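Local coordinates for latency-associated nuclear antigen (Murid herpesvirus 4, PDB 4BLG), which binds DNA through its C-terminal DNA-binding domain, which pairs with a second copy of itself and belongs to a nuclear antigen of viral latency, at the interface of chains A and B. Residues are numbered along the deposited sequence; one frame, centred on the assembly and turned at random. Chains: chain A/B, Latency-associated nuclear antigen.

Contact 1: the interface of chains A and B. Residues chain A 33, 37, 61, 64, 128-130; chain B 74-77.
The backbone carbonyl O of B:Val74 accepts a hydrogen bond from the hydroxyl OG1 of B:Thr77 at 2.9 Å, one grip that comes from within its own chain. The donor lies in the carbonyl plane on a lone pair, with a C=O...donor angle of 144°, and so pins the B:Val74 to B:Thr77 loop. B:Thr77 carries OG1 in the crowded position between backbone N and carbonyl carbon (chi1 69°), which turns its methyl CG2 outward to cross A:Pro130 obliquely, 3.7 Å from ring atom CB. B:Gly76, with positive phi, lets the chain bend here. Across the interface the contact is apolar. B:Val74 splits its two methyls between neighbours: CG1, anti to the backbone N (chi1 -178°), lies 4.0 Å from A:Pro33 CG, while CG2 touches A:Pro128 CG on one side and A:Leu64 CD1 on another. B:Pro75, which buries more surface than any other residue of the patch (71 Å²), meets the tip of A:Leu64 head on, its CD 4.0 Å from CD2. Beside this, the chain of A:Lys61, bent at chi2, runs past in the opposite direction, with methylene CE 4.0 Å from B:Pro75 CB. The B segment is a loop between strands 69-70 and 84-90, held among the loop residues A:Pro33 and A:Lys61, the start of strand 64-65 and the C-terminal tail of chain A.

Contact 2: the interface of chains A and B. Residues chain A 66-67, 69, 85, 87; chain B 67, 69-70, 85.
Direct bonding across the two-fold interface is carried by the phenol hydroxyls of A:Tyr85 and B:Tyr85, which reach tip to tip and share a hydrogen bond of 2.8 Å between their OH atoms; either hydroxyl could be the donor. The two ring planes are steeply inclined to each other. Both rings use the crowded first torsion (chi1 83°), with CG between backbone N and carbonyl carbon.

Water extends this pair on both sides. Water 1 is held by B:Tyr85 OH, by B:Ser69 OG at 2.7 Å and by the carbonyl O of A:Pro67. Water 2 repeats the pattern: it lies 2.7 Å from the carbonyl O of B:Pro67, and also binds A:Tyr85 OH and A:Ser69 OG. Both serines place OG anti to the backbone N (chi1 -169° in A:Ser69), which aims it at its water.

Bonds within chain A set the second shell. A:Thr66 OG1 donates to A:Pro67 O at 2.9 Å, in the carbonyl plane on a lone pair, and accepts a nearly straight bond (176° at H) from the amide N of A:Leu87, tying the 66-67 loop segment to strand 84-90.

In apolar contact, A:Thr66 CG2 lies 4.0 Å from B:Tyr85 CE1, the two side chains crossing at about a right angle. A:Pro67 packs its ring atom CG 3.5 Å from B:Ser69 OG. The site joins the strands of the two copies in a small polar, water-bridged core that would help to set the register of the two domains in the dimer.

Contact 1: the interface of chains A and B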
# COMPACT_ATOMS: atom_id res chain seq x y z
N PRO A 33 -1.80 -20.57 -1.94
CA PRO A 33 -1.34 -19.22 -2.28
C PRO A 33 -0.00 -19.31 -2.98
O PRO A 33 0.69 -20.31 -2.84
CB PRO A 33 -1.20 -18.53 -0.92
CG PRO A 33 -0.96 -19.63 0.04
CD PRO A 33 -1.71 -20.83 -0.49
N PHE A 37 4.36 -12.72 -3.25
CA PHE A 37 3.47 -11.74 -3.86
C PHE A 37 4.30 -10.56 -4.35
O PHE A 37 4.62 -9.66 -3.56
CB PHE A 37 2.44 -11.26 -2.84
CG PHE A 37 1.48 -12.33 -2.41
CD1 PHE A 37 1.82 -13.21 -1.40
CD2 PHE A 37 0.24 -12.45 -3.02
CE1 PHE A 37 0.95 -14.21 -1.00
CE2 PHE A 37 -0.65 -13.44 -2.62
CZ PHE A 37 -0.29 -14.32 -1.61
N LYS A 61 -7.43 -17.45 -2.38
CA LYS A 61 -6.15 -18.07 -2.10
C LYS A 61 -5.02 -17.36 -2.85
O LYS A 61 -3.86 -17.45 -2.46
CB LYS A 61 -6.18 -19.55 -2.50
CG LYS A 61 -5.89 -20.49 -1.35
CD LYS A 61 -6.94 -20.39 -0.27
CE LYS A 61 -6.74 -21.48 0.77
NZ LYS A 61 -7.88 -21.56 1.71
N LEU A 64 -5.00 -11.38 -1.91
CA LEU A 64 -5.21 -11.00 -0.52
C LEU A 64 -5.30 -9.49 -0.44
O LEU A 64 -4.44 -8.79 -0.97
CB LEU A 64 -4.07 -11.51 0.35
CG LEU A 64 -3.67 -12.97 0.13
CD1 LEU A 64 -2.49 -13.31 1.03
CD2 LEU A 64 -4.82 -13.92 0.41
N PRO A 128 4.62 -13.26 4.74
CA PRO A 128 5.31 -14.51 5.08
C PRO A 128 5.27 -15.56 3.98
O PRO A 128 4.54 -15.44 2.99
CB PRO A 128 4.55 -15.01 6.31
CG PRO A 128 3.29 -14.23 6.34
CD PRO A 128 3.61 -12.91 5.75
N GLU A 129 6.07 -16.61 4.19
CA GLU A 129 6.22 -17.68 3.22
C GLU A 129 5.83 -19.00 3.88
O GLU A 129 6.16 -19.23 5.04
CB GLU A 129 7.68 -17.74 2.75
CG GLU A 129 8.67 -17.29 3.81
CD GLU A 129 10.11 -17.52 3.40
OE1 GLU A 129 10.44 -17.31 2.22
OE2 GLU A 129 10.91 -17.94 4.27
N PRO A 130 5.10 -19.86 3.17
CA PRO A 130 4.74 -21.18 3.71
C PRO A 130 5.81 -22.24 3.44
O PRO A 130 5.97 -23.16 4.25
CB PRO A 130 3.44 -21.51 2.98
CG PRO A 130 3.61 -20.83 1.62
CD PRO A 130 4.34 -19.53 1.94
N VAL B 74 -1.71 -14.76 5.35
CA VAL B 74 -1.56 -15.66 4.22
C VAL B 74 -2.06 -17.04 4.63
O VAL B 74 -1.53 -17.64 5.57
CB VAL B 74 -0.09 -15.79 3.80
CG1 VAL B 74 0.04 -16.70 2.58
CG2 VAL B 74 0.50 -14.42 3.51
N PRO B 75 -3.09 -17.54 3.93
CA PRO B 75 -3.62 -18.85 4.31
C PRO B 75 -2.55 -19.92 4.21
O PRO B 75 -1.70 -19.85 3.32
CB PRO B 75 -4.74 -19.09 3.29
CG PRO B 75 -4.43 -18.19 2.15
CD PRO B 75 -3.74 -17.00 2.73
N GLY B 76 -2.59 -20.89 5.11
CA GLY B 76 -1.66 -22.01 5.06
C GLY B 76 -0.33 -21.69 5.71
O GLY B 76 0.64 -22.44 5.57
N THR B 77 -0.27 -20.58 6.43
CA THR B 77 0.84 -20.31 7.33
C THR B 77 0.23 -20.13 8.71
O THR B 77 -0.99 -20.00 8.86
CB THR B 77 1.66 -19.06 6.93
OG1 THR B 77 0.88 -17.88 7.13
CG2 THR B 77 2.11 -19.14 5.47

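Contact 2: the interface of chains A and B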
# COMPACT_ATOMS: atom_id res chain seq x y z
N THR A 66 -5.79 -5.88 1.88
CA THR A 66 -5.69 -5.18 3.13
C THR A 66 -7.05 -4.60 3.50
O THR A 66 -7.94 -4.50 2.65
CB THR A 66 -4.74 -4.00 3.00
OG1 THR A 66 -5.29 -3.07 2.05
CG2 THR A 66 -3.39 -4.45 2.53
N PRO A 67 -7.21 -4.21 4.77
CA PRO A 67 -8.37 -3.38 5.10
C PRO A 67 -8.29 -2.05 4.38
O PRO A 67 -7.26 -1.75 3.75
CB PRO A 67 -8.27 -3.19 6.62
CG PRO A 67 -6.92 -3.69 7.01
CD PRO A 67 -6.47 -4.64 5.96
N SER A 69 -7.69 1.78 4.12
CA SER A 69 -7.02 2.89 4.82
C SER A 69 -7.17 4.19 4.02
O SER A 69 -8.00 4.29 3.11
CB SER A 69 -5.56 2.56 5.07
OG SER A 69 -4.98 3.50 5.96
N TYR A 85 -8.06 3.87 0.13
CA TYR A 85 -7.44 2.86 -0.72
C TYR A 85 -7.38 1.53 -0.03
O TYR A 85 -7.55 1.43 1.17
CB TYR A 85 -6.01 3.27 -1.10
CG TYR A 85 -4.98 2.93 -0.05
CD1 TYR A 85 -4.68 3.82 0.98
CD2 TYR A 85 -4.30 1.72 -0.08
CE1 TYR A 85 -3.73 3.51 1.95
CE2 TYR A 85 -3.35 1.40 0.88
CZ TYR A 85 -3.07 2.30 1.89
OH TYR A 85 -2.13 1.98 2.84
N LEU A 87 -5.03 -2.41 -0.83
CA LEU A 87 -4.10 -3.13 -1.67
C LEU A 87 -4.55 -4.56 -1.79
O LEU A 87 -4.92 -5.18 -0.80
CB LEU A 87 -2.70 -3.10 -1.04
CG LEU A 87 -1.98 -1.75 -1.07
CD1 LEU A 87 -0.68 -1.85 -0.30
CD2 LEU A 87 -1.73 -1.33 -2.50
N PRO B 67 -1.40 6.44 7.15
CA PRO B 67 -1.52 5.89 8.50
C PRO B 67 -1.07 4.43 8.50
O PRO B 67 -0.88 3.85 7.43
CB PRO B 67 -3.02 5.96 8.79
CG PRO B 67 -3.55 6.99 7.83
CD PRO B 67 -2.70 6.87 6.61
N SER B 69 -1.69 0.59 8.78
CA SER B 69 -2.74 -0.40 8.61
C SER B 69 -2.13 -1.81 8.74
O SER B 69 -1.04 -1.96 9.30
CB SER B 69 -3.46 -0.20 7.27
OG SER B 69 -4.57 -1.05 7.15
N CYS B 70 -2.82 -2.83 8.26
CA CYS B 70 -2.42 -4.22 8.47
C CYS B 70 -2.29 -4.94 7.15
O CYS B 70 -3.03 -4.65 6.21
CB CYS B 70 -3.47 -4.98 9.31
SG CYS B 70 -4.35 -3.99 10.51
N TYR B 85 1.87 -2.19 8.48
CA TYR B 85 2.65 -1.52 7.46
C TYR B 85 2.15 -0.10 7.28
O TYR B 85 1.04 0.23 7.68
CB TYR B 85 2.52 -2.24 6.12
CG TYR B 85 1.26 -1.85 5.36
CD1 TYR B 85 0.07 -2.52 5.57
CD2 TYR B 85 1.28 -0.80 4.45
CE1 TYR B 85 -1.08 -2.16 4.88
CE2 TYR B 85 0.15 -0.44 3.76
CZ TYR B 85 -1.03 -1.12 3.98
OH TYR B 85 -2.16 -0.75 3.29
O HOH W 1 -4.72 -0.71 4.46
O HOH W 2 -2.36 2.84 5.44

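The C-alpha centres of contact 1 and contact 2 lie about 17 Å apart. They have no residue in common but are linked along both chains: in A, strand 64-65 opens in contact 1 and runs on to the 66-67 loop segment of contact 2, while in B, strand 69-70 of contact 2 leads toward the 74-77 loop of contact 1. Contact 2 straddles the two-fold axis, whereas contact 1 lies off it and recurs with the chains exchanged. Together they are consistent with a dimer closed at its centre by polar, hydrated contacts and at its flanks by apolar ones.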